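Local structure of uncharacterized protein (5BR9) at residues D16-A21 with L192-E197. The protein probably takes part, as a TsaB-type protein of the KAE1/TsaD family, in making the threonylcarbamoyladenosine modification of tRNA. Sequence-based numbering, arbitrary orientation.
Sequences DTSTEA and LLPHAE
D16 lies beside A196, their CA atoms 5.7 Å apart, and T19 lies beside L193, where the turn 16-21 runs past the extended approach to helix 196-208; no hydrogen bond joins the two segments. P194 fills the angle of the turn. Its CB lies 3.7 Å from D16 OD2, its CG faces S18 OG, and its CD meets T19 CG2 tip to tip at 3.5 Å. A rigid ring suits this place: it offers three carbons at once and, with no backbone N-H, needs no acceptor from the turn. L193 covers the other end, its CD1 4.2 Å from A21 CB, a side chain small enough to let it come up, and also close to T19 OG1; a branched side chain lets CD2 reach T19 CG2 as well.

The turn holds its own shape. D16 CG stands anti to the backbone N (chi1 -163°), and OD2 accepts two bonds from S18: S18 OG, 2.8 Å from D16 OD2, meets the syn lone pair of that oxygen, whereas the backbone N comes from above the carboxylate plane in an Asx turn. Serine suits the spot because its short hydroxyl can turn back to the same oxygen as its own N-H. The loop is the hairpin connection between antiparallel strands 12-16 and 21-28 of the first sheet, in the ASKHA (actin-like ATPase) fold of this family; 192-197 follows strand 187-189 of the second sheet and brings the chain back onto the first, where helix 196-208 begins. T19 adds an ST turn, its OG1 accepting from A21 N at 3.0 Å while its methyl is left for the proline. Beyond the proline, H195 caps the helix: its ring accepts in plane at ND1 from E197 N, 3.1 Å away, and stacks on Y36, while A196 N bonds to S23 OG.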
ATOM      1  N   ASP A  16      12.994   2.691   1.258  1.00 25.03           N
ATOM      2  CA  ASP A  16      12.588   3.303   0.014  1.00 26.08           C
ATOM      3  C   ASP A  16      12.281   2.250  -1.055  1.00 30.42           C
ATOM      4  O   ASP A  16      13.072   1.345  -1.303  1.00 29.08           O
ATOM      5  CB  ASP A  16      13.665   4.260  -0.484  1.00 24.01           C
ATOM      6  CG  ASP A  16      13.128   5.217  -1.531  1.00 36.83           C
ATOM      7  OD1 ASP A  16      12.736   6.337  -1.151  1.00 42.20           O
ATOM      8  OD2 ASP A  16      13.058   4.845  -2.719  1.00 37.06           O
ATOM      9  N   THR A  17      11.120   2.393  -1.681  1.00 36.91           N
ATOM     10  CA  THR A  17      10.661   1.492  -2.732  1.00 35.07           C
ATOM     11  C   THR A  17      10.107   2.260  -3.914  1.00 39.00           C
ATOM     12  O   THR A  17       9.296   1.741  -4.673  1.00 44.19           O
ATOM     13  CB  THR A  17       9.552   0.549  -2.216  1.00 34.68           C
ATOM     14  OG1 THR A  17       8.492   1.341  -1.668  1.00 37.13           O
ATOM     15  CG2 THR A  17      10.078  -0.372  -1.138  1.00 25.27           C
ATOM     16  N   SER A  18      10.558   3.494  -4.079  1.00 28.24           N
ATOM     17  CA  SER A  18      10.010   4.383  -5.110  1.00 30.36           C
ATOM     18  C   SER A  18      10.525   4.034  -6.506  1.00 35.16           C
ATOM     19  O   SER A  18      10.041   4.565  -7.516  1.00 33.41           O
ATOM     20  CB  SER A  18      10.321   5.849  -4.771  1.00 37.27           C
ATOM     21  OG  SER A  18      11.715   6.116  -4.833  1.00 40.42           O
ATOM     22  N   THR A  19      11.586   3.238  -6.562  1.00 31.54           N
ATOM     23  CA  THR A  19      12.182   2.883  -7.845  1.00 39.20           C
ATOM     24  C   THR A  19      12.276   1.384  -7.971  1.00 38.24           C
ATOM     25  O   THR A  19      11.753   0.669  -7.125  1.00 39.37           O
ATOM     26  CB  THR A  19      13.603   3.507  -8.020  1.00 41.32           C
ATOM     27  OG1 THR A  19      14.511   2.937  -7.065  1.00 36.51           O
ATOM     28  CG2 THR A  19      13.559   5.013  -7.844  1.00 33.21           C
ATOM     29  N   GLU A  20      12.966   0.921  -9.013  1.00 42.41           N
ATOM     30  CA  GLU A  20      13.271  -0.498  -9.184  1.00 51.41           C
ATOM     31  C   GLU A  20      14.221  -0.972  -8.069  1.00 46.91           C
ATOM     32  O   GLU A  20      14.397  -2.174  -7.849  1.00 40.11           O
ATOM     33  CB  GLU A  20      13.886  -0.755 -10.565  1.00 58.48           C
ATOM     34  CG  GLU A  20      15.285  -0.168 -10.740  1.00 66.93           C
ATOM     35  CD  GLU A  20      15.878  -0.425 -12.122  1.00 78.37           C
ATOM     36  OE1 GLU A  20      16.822   0.304 -12.501  1.00 76.50           O
ATOM     37  OE2 GLU A  20      15.401  -1.346 -12.827  1.00 83.03           O
ATOM     38  N   ALA A  21      14.830  -0.011  -7.377  1.00 38.87           N
ATOM     39  CA  ALA A  21      15.669  -0.285  -6.216  1.00 38.35           C
ATOM     40  C   ALA A  21      14.813  -0.390  -4.956  1.00 44.95           C
ATOM     41  O   ALA A  21      13.849   0.366  -4.771  1.00 47.48           O
ATOM     42  CB  ALA A  21      16.732   0.802  -6.039  1.00 31.60           C
ATOM     43  N   LEU A 192      21.266   7.884 -11.346  1.00 32.12           N
ATOM     44  CA  LEU A 192      21.227   7.870  -9.875  1.00 28.83           C
ATOM     45  C   LEU A 192      19.816   7.726  -9.308  1.00 26.50           C
ATOM     46  O   LEU A 192      18.878   8.423  -9.725  1.00 27.07           O
ATOM     47  CB  LEU A 192      21.862   9.142  -9.304  1.00 31.06           C
ATOM     48  CG  LEU A 192      22.267   9.007  -7.835  1.00 31.98           C
ATOM     49  CD1 LEU A 192      23.503   8.080  -7.681  1.00 20.62           C
ATOM     50  CD2 LEU A 192      22.490  10.383  -7.217  1.00 24.72           C
ATOM     51  N   LEU A 193      19.693   6.836  -8.328  1.00 23.02           N
ATOM     52  CA  LEU A 193      18.429   6.481  -7.707  1.00 24.53           C
ATOM     53  C   LEU A 193      18.470   6.808  -6.200  1.00 25.72           C
ATOM     54  O   LEU A 193      19.542   7.016  -5.651  1.00 23.38           O
ATOM     55  CB  LEU A 193      18.137   4.987  -7.937  1.00 26.30           C
ATOM     56  CG  LEU A 193      17.990   4.517  -9.394  1.00 25.64           C
ATOM     57  CD1 LEU A 193      17.675   3.022  -9.465  1.00 20.83           C
ATOM     58  CD2 LEU A 193      16.897   5.327 -10.121  1.00 23.01           C
ATOM     59  N   PRO A 194      17.296   6.908  -5.548  1.00 27.08           N
ATOM     60  CA  PRO A 194      17.224   7.090  -4.096  1.00 29.89           C
ATOM     61  C   PRO A 194      17.866   5.934  -3.338  1.00 28.59           C
ATOM     62  O   PRO A 194      17.851   4.822  -3.819  1.00 35.25           O
ATOM     63  CB  PRO A 194      15.719   7.141  -3.824  1.00 29.69           C
ATOM     64  CG  PRO A 194      15.133   7.617  -5.082  1.00 29.57           C
ATOM     65  CD  PRO A 194      15.961   7.003  -6.169  1.00 26.71           C
ATOM     66  N   HIS A 195      18.423   6.207  -2.168  1.00 29.43           N
ATOM     67  CA  HIS A 195      19.086   5.195  -1.357  1.00 25.62           C
ATOM     68  C   HIS A 195      18.654   5.413   0.108  1.00 29.56           C
ATOM     69  O   HIS A 195      18.703   6.538   0.620  1.00 30.12           O
ATOM     70  CB  HIS A 195      20.593   5.315  -1.538  1.00 27.91           C
ATOM     71  CG  HIS A 195      21.378   4.141  -1.061  1.00 33.93           C
ATOM     72  ND1 HIS A 195      21.334   3.691   0.241  1.00 40.28           N
ATOM     73  CD2 HIS A 195      22.287   3.364  -1.696  1.00 34.17           C
ATOM     74  CE1 HIS A 195      22.145   2.657   0.374  1.00 32.75           C
ATOM     75  NE2 HIS A 195      22.743   2.445  -0.784  1.00 30.83           N
ATOM     76  N   ALA A 196      18.197   4.357   0.771  1.00 30.67           N
ATOM     77  CA  ALA A 196      17.704   4.474   2.144  1.00 28.35           C
ATOM     78  C   ALA A 196      18.747   5.063   3.099  1.00 29.55           C
ATOM     79  O   ALA A 196      18.397   5.700   4.099  1.00 27.86           O
ATOM     80  CB  ALA A 196      17.242   3.125   2.647  1.00 27.79           C
ATOM     81  N   GLU A 197      20.024   4.856   2.795  1.00 19.87           N
ATOM     82  CA  GLU A 197      21.095   5.446   3.607  1.00 28.79           C
ATOM     83  C   GLU A 197      20.981   6.976   3.669  1.00 27.34           C
ATOM     84  O   GLU A 197      21.177   7.598   4.719  1.00 26.43           O
ATOM     85  CB  GLU A 197      22.465   5.049   3.069  1.00 31.31           C
ATOM     86  CG  GLU A 197      23.606   5.741   3.796  1.00 47.00           C
ATOM     87  CD  GLU A 197      24.978   5.304   3.323  1.00 59.04           C
ATOM     88  OE1 GLU A 197      25.067   4.464   2.402  1.00 63.29           O
ATOM     89  OE2 GLU A 197      25.973   5.807   3.884  1.00 66.18           O
TER